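Local coordinates for glutamate racemase (Bacillus anthracis, PDB 2DWU), which belongs to the Asp/Glu/hydantoin racemase family of alpha/beta proteins and holds D-glutamic acid and a potassium ion in this crystal, at residues 7-12 and 68-73; 19-24 and 253-258; 44-49 and 75-80; 59-64 and 265-270; 238-243 and 261-266. One frame throughout, in Å; residues are numbered along the deposited sequence. Where two conformers were deposited one is given.

Interaction 1: 7-12 and 68-73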
# COMPACT_ATOMS: atom_id res chain seq x y z
N HIS B 7 11.65 -13.83 17.85
CA HIS B 7 12.77 -12.97 18.21
C HIS B 7 13.49 -12.44 16.97
O HIS B 7 14.49 -11.75 17.08
CB HIS B 7 13.79 -13.71 19.10
CG HIS B 7 13.18 -14.28 20.34
ND1 HIS B 7 12.56 -13.50 21.28
CD2 HIS B 7 13.04 -15.56 20.75
CE1 HIS B 7 12.04 -14.27 22.22
NE2 HIS B 7 12.32 -15.53 21.92
N SER B 8 12.97 -12.76 15.79
CA SER B 8 13.62 -12.30 14.57
C SER B 8 13.44 -10.81 14.33
O SER B 8 12.46 -10.21 14.76
CB SER B 8 13.11 -13.10 13.36
OG SER B 8 11.71 -13.00 13.23
N VAL B 9 14.41 -10.22 13.64
CA VAL B 9 14.41 -8.80 13.35
C VAL B 9 14.33 -8.46 11.87
O VAL B 9 14.49 -9.31 11.02
CB VAL B 9 15.71 -8.16 13.89
CG1 VAL B 9 15.87 -8.51 15.38
CG2 VAL B 9 16.91 -8.66 13.10
N ILE B 10 14.05 -7.20 11.61
CA ILE B 10 14.01 -6.71 10.23
C ILE B 10 15.39 -6.09 9.98
O ILE B 10 15.76 -5.13 10.65
CB ILE B 10 12.97 -5.56 10.06
CG1 ILE B 10 11.57 -6.02 10.50
CG2 ILE B 10 13.00 -5.08 8.63
CD1 ILE B 10 11.03 -7.16 9.73
N GLY B 11 16.14 -6.64 9.03
CA GLY B 11 17.44 -6.05 8.71
C GLY B 11 17.19 -4.88 7.77
O GLY B 11 16.34 -5.00 6.89
N VAL B 12 17.87 -3.75 7.97
CA VAL B 12 17.71 -2.58 7.08
C VAL B 12 19.10 -2.12 6.68
O VAL B 12 19.96 -1.91 7.56
CB VAL B 12 16.97 -1.41 7.80
CG1 VAL B 12 16.78 -0.23 6.83
CG2 VAL B 12 15.60 -1.87 8.32
N PHE B 68 22.62 -11.62 12.65
CA PHE B 68 21.40 -11.47 13.43
C PHE B 68 20.30 -12.36 12.89
O PHE B 68 20.35 -12.80 11.74
CB PHE B 68 20.91 -10.02 13.38
CG PHE B 68 21.90 -9.03 13.88
CD1 PHE B 68 22.85 -8.49 13.02
CD2 PHE B 68 21.90 -8.61 15.21
CE1 PHE B 68 23.78 -7.56 13.47
CE2 PHE B 68 22.82 -7.68 15.67
CZ PHE B 68 23.76 -7.16 14.79
N PRO B 69 19.29 -12.67 13.73
CA PRO B 69 18.21 -13.52 13.22
C PRO B 69 17.25 -12.72 12.33
O PRO B 69 16.26 -12.19 12.82
CB PRO B 69 17.52 -14.02 14.49
CG PRO B 69 17.70 -12.87 15.44
CD PRO B 69 19.09 -12.33 15.15
N LEU B 70 17.54 -12.65 11.03
CA LEU B 70 16.68 -11.87 10.12
C LEU B 70 15.42 -12.58 9.66
O LEU B 70 15.47 -13.74 9.23
CB LEU B 70 17.45 -11.49 8.85
CG LEU B 70 18.82 -10.83 9.03
CD1 LEU B 70 19.46 -10.53 7.66
CD2 LEU B 70 18.65 -9.57 9.85
N LYS B 71 14.29 -11.88 9.72
CA LYS B 71 13.05 -12.45 9.21
C LYS B 71 12.81 -11.85 7.82
O LYS B 71 12.09 -12.41 7.01
CB LYS B 71 11.85 -12.16 10.14
CG LYS B 71 11.34 -10.73 10.17
CD LYS B 71 9.88 -10.60 10.74
CE LYS B 71 9.78 -10.93 12.22
NZ LYS B 71 8.44 -10.56 12.78
N ALA B 72 13.44 -10.70 7.56
CA ALA B 72 13.30 -10.01 6.27
C ALA B 72 14.40 -8.97 6.15
O ALA B 72 14.97 -8.56 7.15
CB ALA B 72 11.92 -9.32 6.19
N LEU B 73 14.69 -8.54 4.92
CA LEU B 73 15.71 -7.54 4.65
C LEU B 73 15.08 -6.40 3.86
O LEU B 73 14.38 -6.63 2.87
CB LEU B 73 16.85 -8.16 3.81
CG LEU B 73 17.89 -7.14 3.32
CD1 LEU B 73 18.60 -6.48 4.52
CD2 LEU B 73 18.88 -7.86 2.41
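Two neighbouring parallel strands of the six-stranded sheet, 9-14 and 70-75, meet here, with Val9 paired to Leu70 and Gly11 to Leu73. The backbone of Val9 is held at both ends: Val9 N donates to Pro69 O at 2.8 Å, and Val9 O accepts from Lys71 N at 2.9 Å in a nearly straight bond (172°). Strand 70-75 then turns a corner at Lys71, one residue more than strand 9-14 uses, and the next bond runs from Gly11 N to Ala72 O at 2.9 Å. On the face shared by Val9, Leu70 and Leu73, Val9 CG2 meets Leu70 CD2 at 3.8 Å. Leu70 CD2 also reaches Gly11 CA at 3.9 Å, and Leu73 CD1 lies against Gly11 O, so the two leucines lean over the glycine. At the corner, Lys71 CG sits between its own N and carbonyl carbon (chi1 72°) and touches Ile10 CD1 at 3.6 Å. The ammonium end of Lys71 goes on to a salt bridge with Glu33 and a bond to Ile228 O. The extra residue at Lys71 is a local irregularity; the pairing is otherwise that of neighbouring parallel strands in an alpha/beta fold.

Interaction 2: 19-24 and 253-258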
# COMPACT_ATOMS: atom_id res chain seq x y z
N GLY B 19 18.77 6.41 5.02
CA GLY B 19 17.87 5.31 5.31
C GLY B 19 17.07 5.46 6.59
O GLY B 19 16.16 4.66 6.84
N LEU B 20 17.42 6.44 7.44
CA LEU B 20 16.64 6.65 8.65
C LEU B 20 15.22 7.08 8.30
O LEU B 20 14.31 6.91 9.11
CB LEU B 20 17.27 7.71 9.58
CG LEU B 20 18.59 7.33 10.26
CD1 LEU B 20 18.99 8.51 11.19
CD2 LEU B 20 18.43 6.03 11.08
N THR B 21 15.01 7.63 7.11
CA THR B 21 13.63 7.98 6.73
C THR B 21 12.81 6.70 6.61
O THR B 21 11.63 6.65 7.02
CB THR B 21 13.57 8.79 5.40
OG1 THR B 21 14.21 8.08 4.34
CG2 THR B 21 14.29 10.10 5.56
N VAL B 22 13.42 5.64 6.06
CA VAL B 22 12.77 4.35 5.90
C VAL B 22 12.60 3.68 7.27
O VAL B 22 11.55 3.15 7.60
CB VAL B 22 13.59 3.44 4.96
CG1 VAL B 22 12.91 2.09 4.81
CG2 VAL B 22 13.72 4.10 3.60
N ALA B 23 13.65 3.71 8.07
CA ALA B 23 13.56 3.12 9.39
C ALA B 23 12.45 3.75 10.21
O ALA B 23 11.70 3.04 10.88
CB ALA B 23 14.89 3.29 10.10
N SER B 24 12.32 5.08 10.15
CA SER B 24 11.29 5.75 10.93
C SER B 24 9.90 5.30 10.50
O SER B 24 9.03 5.11 11.34
CB SER B 24 11.40 7.28 10.80
OG SER B 24 11.02 7.75 9.52
N GLU B 253 19.63 12.27 15.76
CA GLU B 253 18.83 12.99 16.74
C GLU B 253 18.13 14.16 16.06
O GLU B 253 16.99 14.48 16.39
CB GLU B 253 19.70 13.49 17.90
CG GLU B 253 18.95 14.38 18.89
CD GLU B 253 19.72 14.61 20.18
OE1 GLU B 253 20.94 14.89 20.12
OE2 GLU B 253 19.10 14.53 21.27
N ARG B 254 18.80 14.80 15.11
CA ARG B 254 18.18 15.92 14.41
C ARG B 254 17.01 15.47 13.55
O ARG B 254 15.95 16.09 13.53
CB ARG B 254 19.19 16.62 13.49
CG ARG B 254 20.43 17.18 14.17
CD ARG B 254 20.61 18.66 13.82
NE ARG B 254 20.36 18.95 12.40
CZ ARG B 254 21.09 18.50 11.39
NH1 ARG B 254 22.15 17.73 11.61
NH2 ARG B 254 20.77 18.84 10.14
N TRP B 255 17.19 14.37 12.82
CA TRP B 255 16.14 13.87 11.93
C TRP B 255 14.96 13.22 12.65
O TRP B 255 13.80 13.48 12.34
CB TRP B 255 16.74 12.87 10.95
CG TRP B 255 17.56 13.48 9.84
CD1 TRP B 255 18.19 14.70 9.84
CD2 TRP B 255 17.89 12.87 8.59
NE1 TRP B 255 18.90 14.88 8.67
CE2 TRP B 255 18.73 13.76 7.89
CE3 TRP B 255 17.56 11.64 8.00
CZ2 TRP B 255 19.25 13.46 6.62
CZ3 TRP B 255 18.07 11.36 6.73
CH2 TRP B 255 18.91 12.26 6.06
N LEU B 256 15.28 12.37 13.63
CA LEU B 256 14.26 11.64 14.37
C LEU B 256 13.61 12.40 15.51
O LEU B 256 12.45 12.17 15.83
CB LEU B 256 14.86 10.35 14.90
CG LEU B 256 15.44 9.42 13.83
CD1 LEU B 256 16.01 8.18 14.50
CD2 LEU B 256 14.36 9.06 12.81
N GLY B 257 14.36 13.31 16.15
CA GLY B 257 13.80 14.04 17.27
C GLY B 257 14.15 13.38 18.59
O GLY B 257 13.72 13.82 19.66
N TYR B 258 14.94 12.31 18.53
CA TYR B 258 15.36 11.62 19.75
C TYR B 258 16.65 10.84 19.53
O TYR B 258 17.06 10.63 18.39
CB TYR B 258 14.23 10.71 20.25
CG TYR B 258 13.83 9.65 19.28
CD1 TYR B 258 14.53 8.45 19.20
CD2 TYR B 258 12.76 9.86 18.41
CE1 TYR B 258 14.18 7.48 18.28
CE2 TYR B 258 12.40 8.90 17.49
CZ TYR B 258 13.12 7.71 17.42
OH TYR B 258 12.79 6.75 16.49
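The first turn of helix 20-29 comes beside the last turn of helix 245-256, with the CA atoms of Leu20 and Trp255 7.9 Å apart and those of Ser24 and Leu256 7.4 Å apart. Both helices belong to the same layer of the alpha/beta fold, on the side of the six-stranded parallel sheet that carries Phe239. No hydrogen bond joins the two segments, and the contact is made by a few apolar groups. Leu20 CB lies 4.2 Å from Trp255 CE3, and Thr21 CG2 stands 4.2 Å from Trp255 CZ3; both approach the benzene half of the indole obliquely. Thr21 has its CG2 anti to the carbonyl carbon, which brings the methyl to the tryptophan, whereas its OG1 is hydrogen-bonded to Gly18 O and to Thr189 O, the latter in a residue of the D-glutamic acid pocket. The threonine therefore faces the helix pair with its methyl and the pocket loop with its hydroxyl. One turn further along helix 20-29, Leu256 slips between the helices: its CG is anti to the carbonyl carbon (chi1 -58°), and its CD2 comes 4.0 Å from Ser24 CB. Leu20 also packs on Ala252 and Phe248, about one and two turns back along helix 245-256, and Trp255 on Leu193. Gly257 ends that helix with a positive phi of 95°, after its N has bonded to Glu253 O. After this turn the Tyr258 side chain comes back beside the helix end, with Leu256 CB 3.8 Å above its ring plane, displaced toward the rim.

Interaction 3: 44-49 and 75-80. With DGL (D-glutamic acid), chain H.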
# COMPACT_ATOMS: atom_id res chain seq x y z
N CYS B 44 29.68 6.33 1.66
CA CYS B 44 28.57 7.13 1.14
C CYS B 44 29.26 8.33 0.45
O CYS B 44 30.25 8.85 0.99
CB CYS B 44 27.71 7.60 2.31
SG CYS B 44 26.17 8.44 1.87
N PRO B 45 28.75 8.79 -0.70
CA PRO B 45 27.58 8.33 -1.46
C PRO B 45 27.77 7.17 -2.43
O PRO B 45 28.86 6.97 -2.99
CB PRO B 45 27.13 9.59 -2.19
CG PRO B 45 28.46 10.20 -2.56
CD PRO B 45 29.28 10.05 -1.29
N TYR B 46 26.70 6.41 -2.62
CA TYR B 46 26.66 5.33 -3.58
C TYR B 46 26.18 5.85 -4.93
O TYR B 46 26.43 5.24 -5.98
CB TYR B 46 25.68 4.26 -3.13
CG TYR B 46 26.17 3.35 -2.03
CD1 TYR B 46 27.39 3.57 -1.35
CD2 TYR B 46 25.41 2.25 -1.69
CE1 TYR B 46 27.83 2.66 -0.37
CE2 TYR B 46 25.83 1.35 -0.72
CZ TYR B 46 27.03 1.56 -0.07
OH TYR B 46 27.38 0.59 0.84
N GLY B 47 25.48 6.97 -4.90
CA GLY B 47 24.90 7.51 -6.12
C GLY B 47 25.78 7.57 -7.35
O GLY B 47 25.37 7.16 -8.41
N PRO B 48 27.02 8.08 -7.21
CA PRO B 48 27.98 8.22 -8.30
C PRO B 48 28.88 7.00 -8.54
O PRO B 48 29.73 7.03 -9.44
CB PRO B 48 28.81 9.44 -7.90
CG PRO B 48 28.06 10.07 -6.73
CD PRO B 48 27.45 8.88 -6.05
N ARG B 49 28.70 5.95 -7.75
CA ARG B 49 29.52 4.76 -7.87
C ARG B 49 29.06 3.76 -8.94
O ARG B 49 27.90 3.77 -9.35
CB ARG B 49 29.60 4.05 -6.52
CG ARG B 49 30.25 4.85 -5.42
CD ARG B 49 30.44 3.97 -4.18
NE ARG B 49 31.06 4.71 -3.08
CZ ARG B 49 32.37 4.70 -2.84
NH1 ARG B 49 33.18 3.98 -3.62
NH2 ARG B 49 32.86 5.39 -1.84
N VAL B 75 16.09 -3.01 1.73
CA VAL B 75 17.17 -2.25 1.08
C VAL B 75 16.56 -0.86 1.06
O VAL B 75 15.75 -0.51 0.22
CB VAL B 75 17.44 -2.75 -0.36
CG1 VAL B 75 18.58 -1.91 -1.00
CG2 VAL B 75 17.87 -4.19 -0.31
N ALA B 76 16.94 -0.08 2.06
CA ALA B 76 16.40 1.25 2.22
C ALA B 76 16.93 2.28 1.23
O ALA B 76 16.29 3.33 0.99
CB ALA B 76 16.67 1.72 3.66
N CYS B 77 18.09 2.00 0.67
CA CYS B 77 18.77 2.90 -0.27
C CYS B 77 18.26 2.65 -1.70
O CYS B 77 18.35 1.53 -2.18
CB CYS B 77 20.27 2.62 -0.20
SG CYS B 77 21.28 3.59 -1.31
N ASN B 78 17.74 3.70 -2.35
CA ASN B 78 17.24 3.54 -3.71
C ASN B 78 18.38 3.18 -4.67
O ASN B 78 18.16 2.40 -5.60
CB ASN B 78 16.53 4.83 -4.19
CG ASN B 78 15.31 5.17 -3.33
OD1 ASN B 78 14.13 5.00 -3.75
ND2 ASN B 78 15.57 5.67 -2.15
N THR B 79 19.57 3.76 -4.46
CA THR B 79 20.73 3.47 -5.32
C THR B 79 21.15 2.00 -5.19
O THR B 79 21.42 1.31 -6.18
CB THR B 79 21.92 4.38 -4.93
OG1 THR B 79 21.51 5.75 -5.06
CG2 THR B 79 23.13 4.12 -5.84
N ALA B 80 21.17 1.54 -3.94
CA ALA B 80 21.55 0.17 -3.64
C ALA B 80 20.49 -0.78 -4.21
O ALA B 80 20.82 -1.83 -4.78
CB ALA B 80 21.68 -0.01 -2.11
N DGL H . 20.70 6.55 0.11
CA DGL H . 20.95 7.03 -1.29
C DGL H . 19.75 6.78 -2.13
O DGL H . 19.80 6.79 -3.36
CB DGL H . 21.29 8.53 -1.29
CG DGL H . 22.76 8.68 -0.83
CD DGL H . 23.78 8.05 -1.70
OE1 DGL H . 24.08 8.47 -2.81
OE2 DGL H . 24.35 6.97 -1.21
OXT DGL H . 18.63 6.53 -1.51
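This is a buried packing contact at the wall of the D-glutamic acid pocket, where Tyr46, in the loop between strand 35-39 and helix 51-65, meets Thr79 in the first turn of helix 78-91. Thr79 CG2, anti to its backbone N, touches Tyr46 CB at 3.7 Å and also lies against Tyr46 O. The Tyr46 ring meets Ala80 CB at its edge and Cys77 SG obliquely, the sulfur being 5.5 Å from the ring centroid, while Tyr46 OH bonds to Asp40. Cys77 is the N-cap of the helix, its SG accepting from Ala80 N at 3.3 Å, and the same sulfur lies 3.3 Å from the ligand N and 3.5 Å from its CA. The ligand bridges the two segments. Its side-chain carboxylate takes Tyr46 N on OE2 at 2.8 Å, in an almost straight bond (176°), and Gly47 N on OE1. At its other carboxylate, O accepts from Thr79 OG1 at 2.6 Å and from Thr79 N, and OXT accepts from Asn78 N and Asn78 ND2. Each carboxylate thus sits on backbone N-H groups, and the one at the start of helix 78-91 is probably stabilised further by the helix dipole.

Interaction 4: 59-64 and 265-270. With K (potassium ion), chain G.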
# COMPACT_ATOMS: atom_id res chain seq x y z
N PHE B 59 26.50 -6.44 -0.57
CA PHE B 59 26.67 -7.80 -0.08
C PHE B 59 27.52 -7.87 1.18
O PHE B 59 27.34 -8.78 2.00
CB PHE B 59 27.22 -8.71 -1.19
CG PHE B 59 26.13 -9.31 -2.03
CD1 PHE B 59 25.76 -8.74 -3.25
CD2 PHE B 59 25.40 -10.41 -1.56
CE1 PHE B 59 24.69 -9.24 -3.99
CE2 PHE B 59 24.32 -10.91 -2.29
CZ PHE B 59 23.96 -10.33 -3.51
N GLU B 60 28.44 -6.92 1.36
CA GLU B 60 29.23 -6.86 2.59
C GLU B 60 28.29 -6.49 3.75
O GLU B 60 28.42 -7.01 4.85
CB GLU B 60 30.35 -5.81 2.48
CG GLU B 60 31.39 -6.15 1.44
CD GLU B 60 32.62 -5.27 1.53
OE1 GLU B 60 32.57 -4.20 2.19
OE2 GLU B 60 33.66 -5.65 0.94
N MET B 61 27.34 -5.59 3.52
CA MET B 61 26.41 -5.23 4.59
C MET B 61 25.49 -6.41 4.90
O MET B 61 25.11 -6.61 6.05
CB MET B 61 25.56 -4.00 4.22
CG MET B 61 26.33 -2.69 4.32
SD MET B 61 25.33 -1.23 4.15
CE MET B 61 25.13 -1.12 2.34
N VAL B 62 25.11 -7.17 3.88
CA VAL B 62 24.23 -8.33 4.12
C VAL B 62 24.97 -9.35 4.99
O VAL B 62 24.36 -9.97 5.87
CB VAL B 62 23.78 -8.99 2.79
CG1 VAL B 62 23.08 -10.33 3.08
CG2 VAL B 62 22.83 -8.05 2.05
N GLU B 63 26.27 -9.52 4.76
CA GLU B 63 27.05 -10.46 5.56
C GLU B 63 27.04 -10.04 7.01
O GLU B 63 27.00 -10.89 7.91
CB GLU B 63 28.50 -10.55 5.05
CG GLU B 63 28.64 -11.42 3.82
CD GLU B 63 28.01 -12.80 4.01
OE1 GLU B 63 28.48 -13.55 4.90
OE2 GLU B 63 27.05 -13.13 3.27
N PHE B 64 27.09 -8.73 7.25
CA PHE B 64 27.04 -8.22 8.60
C PHE B 64 25.68 -8.51 9.22
O PHE B 64 25.58 -8.98 10.37
CB PHE B 64 27.27 -6.70 8.62
CG PHE B 64 26.97 -6.07 9.96
CD1 PHE B 64 27.84 -6.22 11.03
CD2 PHE B 64 25.78 -5.37 10.16
CE1 PHE B 64 27.53 -5.70 12.29
CE2 PHE B 64 25.46 -4.84 11.40
CZ PHE B 64 26.34 -5.00 12.48
N VAL B 265 31.03 -0.37 13.09
CA VAL B 265 31.21 -1.67 12.47
C VAL B 265 32.22 -1.50 11.35
O VAL B 265 32.30 -0.44 10.75
CB VAL B 265 29.88 -2.20 11.86
CG1 VAL B 265 29.20 -1.11 11.05
CG2 VAL B 265 30.16 -3.39 10.96
N ASP B 266 33.01 -2.55 11.10
CA ASP B 266 33.99 -2.56 10.02
C ASP B 266 33.55 -3.56 8.97
O ASP B 266 33.23 -4.71 9.29
CB ASP B 266 35.38 -2.99 10.52
CG ASP B 266 36.12 -1.89 11.23
OD1 ASP B 266 37.22 -2.16 11.76
OD2 ASP B 266 35.64 -0.75 11.26
N LEU B 267 33.56 -3.13 7.71
CA LEU B 267 33.22 -4.03 6.61
C LEU B 267 34.49 -4.14 5.78
O LEU B 267 35.23 -3.17 5.67
CB LEU B 267 32.09 -3.46 5.75
CG LEU B 267 30.78 -3.21 6.50
CD1 LEU B 267 29.77 -2.58 5.53
CD2 LEU B 267 30.24 -4.51 7.07
N PRO B 268 34.77 -5.32 5.22
CA PRO B 268 34.00 -6.56 5.32
C PRO B 268 34.15 -7.20 6.70
O PRO B 268 35.17 -7.01 7.37
CB PRO B 268 34.59 -7.43 4.20
CG PRO B 268 36.02 -6.98 4.16
CD PRO B 268 35.89 -5.48 4.27
N VAL B 269 33.13 -7.94 7.11
CA VAL B 269 33.12 -8.61 8.41
C VAL B 269 34.23 -9.63 8.56
O VAL B 269 34.63 -10.28 7.59
CB VAL B 269 31.76 -9.32 8.66
CG1 VAL B 269 31.83 -10.15 9.94
CG2 VAL B 269 30.65 -8.29 8.77
N LYS B 270 34.70 -9.78 9.80
CA LYS B 270 35.76 -10.71 10.19
C LYS B 270 36.99 -10.66 9.31
O LYS B 270 37.00 -9.85 8.35
CB LYS B 270 35.23 -12.14 10.25
CG LYS B 270 34.72 -12.70 8.93
CD LYS B 270 34.07 -14.06 9.09
CE LYS B 270 32.83 -14.00 9.97
NZ LYS B 270 33.13 -13.62 11.39
K K G . 34.47 1.20 9.57
O HOH W 1 31.01 -8.13 5.19
O HOH W 2 33.99 -0.43 7.16
O HOH W 3 36.63 0.29 7.29
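The Phe64 ring receives two valines: Val269 CG2 sits at its edge near the ring plane, and Val265 CG2 comes in obliquely, 3.7 Å from Phe64 CD1. Phe240 also meets it, ring edge-to-face (T-shaped). Phe64 CG is anti to the backbone N (chi1 169°), which carries the ring off helix 51-65 toward the C-terminal chain. The Val269 and Phe64 side chains cross at about a right angle, Val269 CG2 also resting 3.6 Å from Phe64 CA. Leu267 packs on the helix between Met61 and Phe64, with CD1 3.6 Å from Met61 CG and CD2 4.0 Å from Phe64 CB. The whole contact lays the irregular chain after strand 262-264 across helix 51-65, one of the helices that flank the parallel sheet of this alpha/beta fold. A cis peptide precedes Pro268, whose ring lies alongside the Glu60 side chain, the two pointing the same way, with Pro268 CB 3.8 Å from Glu60 OE2. The charge of that carboxylate is met elsewhere, in a salt bridge of Glu60 OE1 with Arg43. Between helix and tail no direct hydrogen bond forms; water 1 makes the link instead, donating to Glu60 O at 2.8 Å and accepting from Val269 N at 2.9 Å. On the far side of the tail, Val265 O and Asp266 OD2 bind the potassium ion, the carboxylate oxygen at 2.8 Å. Water 2, itself on the potassium, accepts from Leu267 N, tying the residue that packs on Met61 to the metal shell.

Interaction 5: 238-243 and 261-266. With K (potassium ion), chain G.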
# COMPACT_ATOMS: atom_id res chain seq x y z
N ARG B 238 18.43 -1.35 16.90
CA ARG B 238 19.88 -1.16 16.94
C ARG B 238 20.34 -0.56 15.62
O ARG B 238 19.89 -1.01 14.54
CB ARG B 238 20.61 -2.50 17.12
CG ARG B 238 20.35 -3.23 18.44
CD ARG B 238 21.02 -2.54 19.61
NE ARG B 238 22.48 -2.43 19.49
CZ ARG B 238 23.36 -3.42 19.65
NH1 ARG B 238 22.95 -4.66 19.94
NH2 ARG B 238 24.66 -3.16 19.53
N PHE B 239 21.24 0.40 15.70
CA PHE B 239 21.77 1.04 14.49
C PHE B 239 23.29 0.89 14.47
O PHE B 239 23.96 0.98 15.52
CB PHE B 239 21.39 2.52 14.46
CG PHE B 239 19.91 2.74 14.36
CD1 PHE B 239 19.33 3.00 13.11
CD2 PHE B 239 19.10 2.66 15.48
CE1 PHE B 239 17.95 3.18 13.00
CE2 PHE B 239 17.71 2.83 15.38
CZ PHE B 239 17.14 3.10 14.12
N PHE B 240 23.83 0.64 13.29
CA PHE B 240 25.26 0.45 13.10
C PHE B 240 25.75 1.31 11.94
O PHE B 240 25.02 1.50 10.96
CB PHE B 240 25.55 -1.02 12.81
CG PHE B 240 25.16 -1.94 13.93
CD1 PHE B 240 26.02 -2.15 15.01
CD2 PHE B 240 23.94 -2.60 13.91
CE1 PHE B 240 25.66 -3.00 16.06
CE2 PHE B 240 23.56 -3.45 14.96
CZ PHE B 240 24.44 -3.64 16.04
N THR B 241 26.97 1.82 12.04
CA THR B 241 27.52 2.65 10.96
C THR B 241 28.99 2.35 10.75
O THR B 241 29.70 1.94 11.68
CB THR B 241 27.37 4.14 11.27
OG1 THR B 241 27.94 4.91 10.20
CG2 THR B 241 28.13 4.50 12.55
N THR B 242 29.44 2.53 9.51
CA THR B 242 30.84 2.30 9.21
C THR B 242 31.61 3.61 9.34
O THR B 242 32.84 3.62 9.27
CB THR B 242 31.07 1.77 7.80
OG1 THR B 242 30.43 2.66 6.86
CG2 THR B 242 30.53 0.33 7.65
N GLY B 243 30.89 4.72 9.52
CA GLY B 243 31.55 6.00 9.67
C GLY B 243 31.64 6.39 11.13
O GLY B 243 31.61 5.54 12.01
N SER B 261 20.40 4.11 19.63
CA SER B 261 21.57 3.28 19.93
C SER B 261 22.41 3.13 18.67
O SER B 261 21.95 2.54 17.69
CB SER B 261 21.13 1.90 20.42
OG SER B 261 22.23 1.01 20.45
N VAL B 262 23.63 3.66 18.70
CA VAL B 262 24.52 3.56 17.54
C VAL B 262 25.88 2.95 17.87
O VAL B 262 26.52 3.34 18.85
CB VAL B 262 24.79 4.93 16.88
CG1 VAL B 262 25.55 4.71 15.57
CG2 VAL B 262 23.48 5.65 16.60
N ASP B 263 26.29 1.98 17.06
CA ASP B 263 27.59 1.33 17.25
C ASP B 263 28.37 1.31 15.94
O ASP B 263 27.79 1.39 14.85
CB ASP B 263 27.40 -0.11 17.76
CG ASP B 263 27.05 -0.15 19.24
OD1 ASP B 263 25.89 -0.41 19.57
OD2 ASP B 263 27.95 0.09 20.07
N CYS B 264 29.70 1.19 16.06
CA CYS B 264 30.59 1.17 14.91
C CYS B 264 30.75 -0.25 14.38
O CYS B 264 30.62 -1.23 15.12
CB CYS B 264 31.97 1.72 15.29
SG CYS B 264 32.77 0.76 16.59
N VAL B 265 31.03 -0.37 13.09
CA VAL B 265 31.21 -1.67 12.47
C VAL B 265 32.22 -1.50 11.35
O VAL B 265 32.30 -0.44 10.75
CB VAL B 265 29.88 -2.20 11.86
CG1 VAL B 265 29.20 -1.11 11.05
CG2 VAL B 265 30.16 -3.39 10.96
N ASP B 266 33.01 -2.55 11.10
CA ASP B 266 33.99 -2.56 10.02
C ASP B 266 33.55 -3.56 8.97
O ASP B 266 33.23 -4.71 9.29
CB ASP B 266 35.38 -2.99 10.52
CG ASP B 266 36.12 -1.89 11.23
OD1 ASP B 266 37.22 -2.16 11.76
OD2 ASP B 266 35.64 -0.75 11.26
K K G . 34.47 1.20 9.57
O HOH W 4 23.64 -0.16 18.31
O HOH W 2 33.99 -0.43 7.16
O HOH W 3 36.63 0.29 7.29
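Arg238 and Asp263 form a salt bridge across two parallel strands, Arg238 NH2 donating to Asp263 OD1 at 3.0 Å and 160°. The acceptor lies near the plane of the guanidinium, but the donor stands above the carboxylate plane, the two planes being 81° apart. Water 4 accepts from Arg238 NE at 2.8 Å and also lies within bonding distance of Asp263 OD1, Phe239 O and Ser261 OG; which of them receive its protons is not settled. One face of the guanidinium has Phe240 CZ 3.5 Å above its plane, offset toward the rim. Beside the salt bridge runs the backbone ladder of strands 238-241 and 262-264: Phe239 N to Ser261 O, Asp263 N to Phe239 O, Thr241 N to Asp263 O and Val265 N to Thr241 O, each close to 3.0 Å. At the end of the ladder the potassium ion takes Thr242 O at 2.9 Å and Val265 O at 3.0 Å, joining both strand ends. Thr241 OG1 accepts from Gly243 N in an ST turn and is also hydrogen-bonded to Asn41 OD1. The Asp263 and Phe240 side chains lie side by side, pointing the same way, with Asp263 CB 3.7 Å from Phe240 CD1. Val265 CG1, set between its own N and carbonyl carbon, reaches Thr241 O at 3.2 Å. Thr241 CG2 meets Val262 CG1 on the other face, where both pack on Phe248. The two strands are joined by helix 245-256 as a beta-alpha-beta unit; strand 35-39 pairs with the other side of 238-241, and 262-264 is the last strand of the sheet in this chain.

How the interactions relate
Following the chain from its N terminus, interaction 1 closes a loop of 55 residues by pairing strands 9-14 and 70-75, and interaction 3 begins within that loop and closes beyond it at the start of helix 78-91. Interaction 2 starts between the two segments of interaction 1, crossing it, and spans interaction 3 entirely before ending on helix 245-256. Interaction 4 crosses interactions 1, 2 and 3, bringing helix 51-65 to the C-terminal tail. Interaction 5 opens late, crosses interaction 2 and ends with interaction 4, sharing Val265, Asp266 and the potassium. Phe68 and Phe64 both touch Phe240, and Leu20 touches Phe239, joining the strands and helices around one sheet.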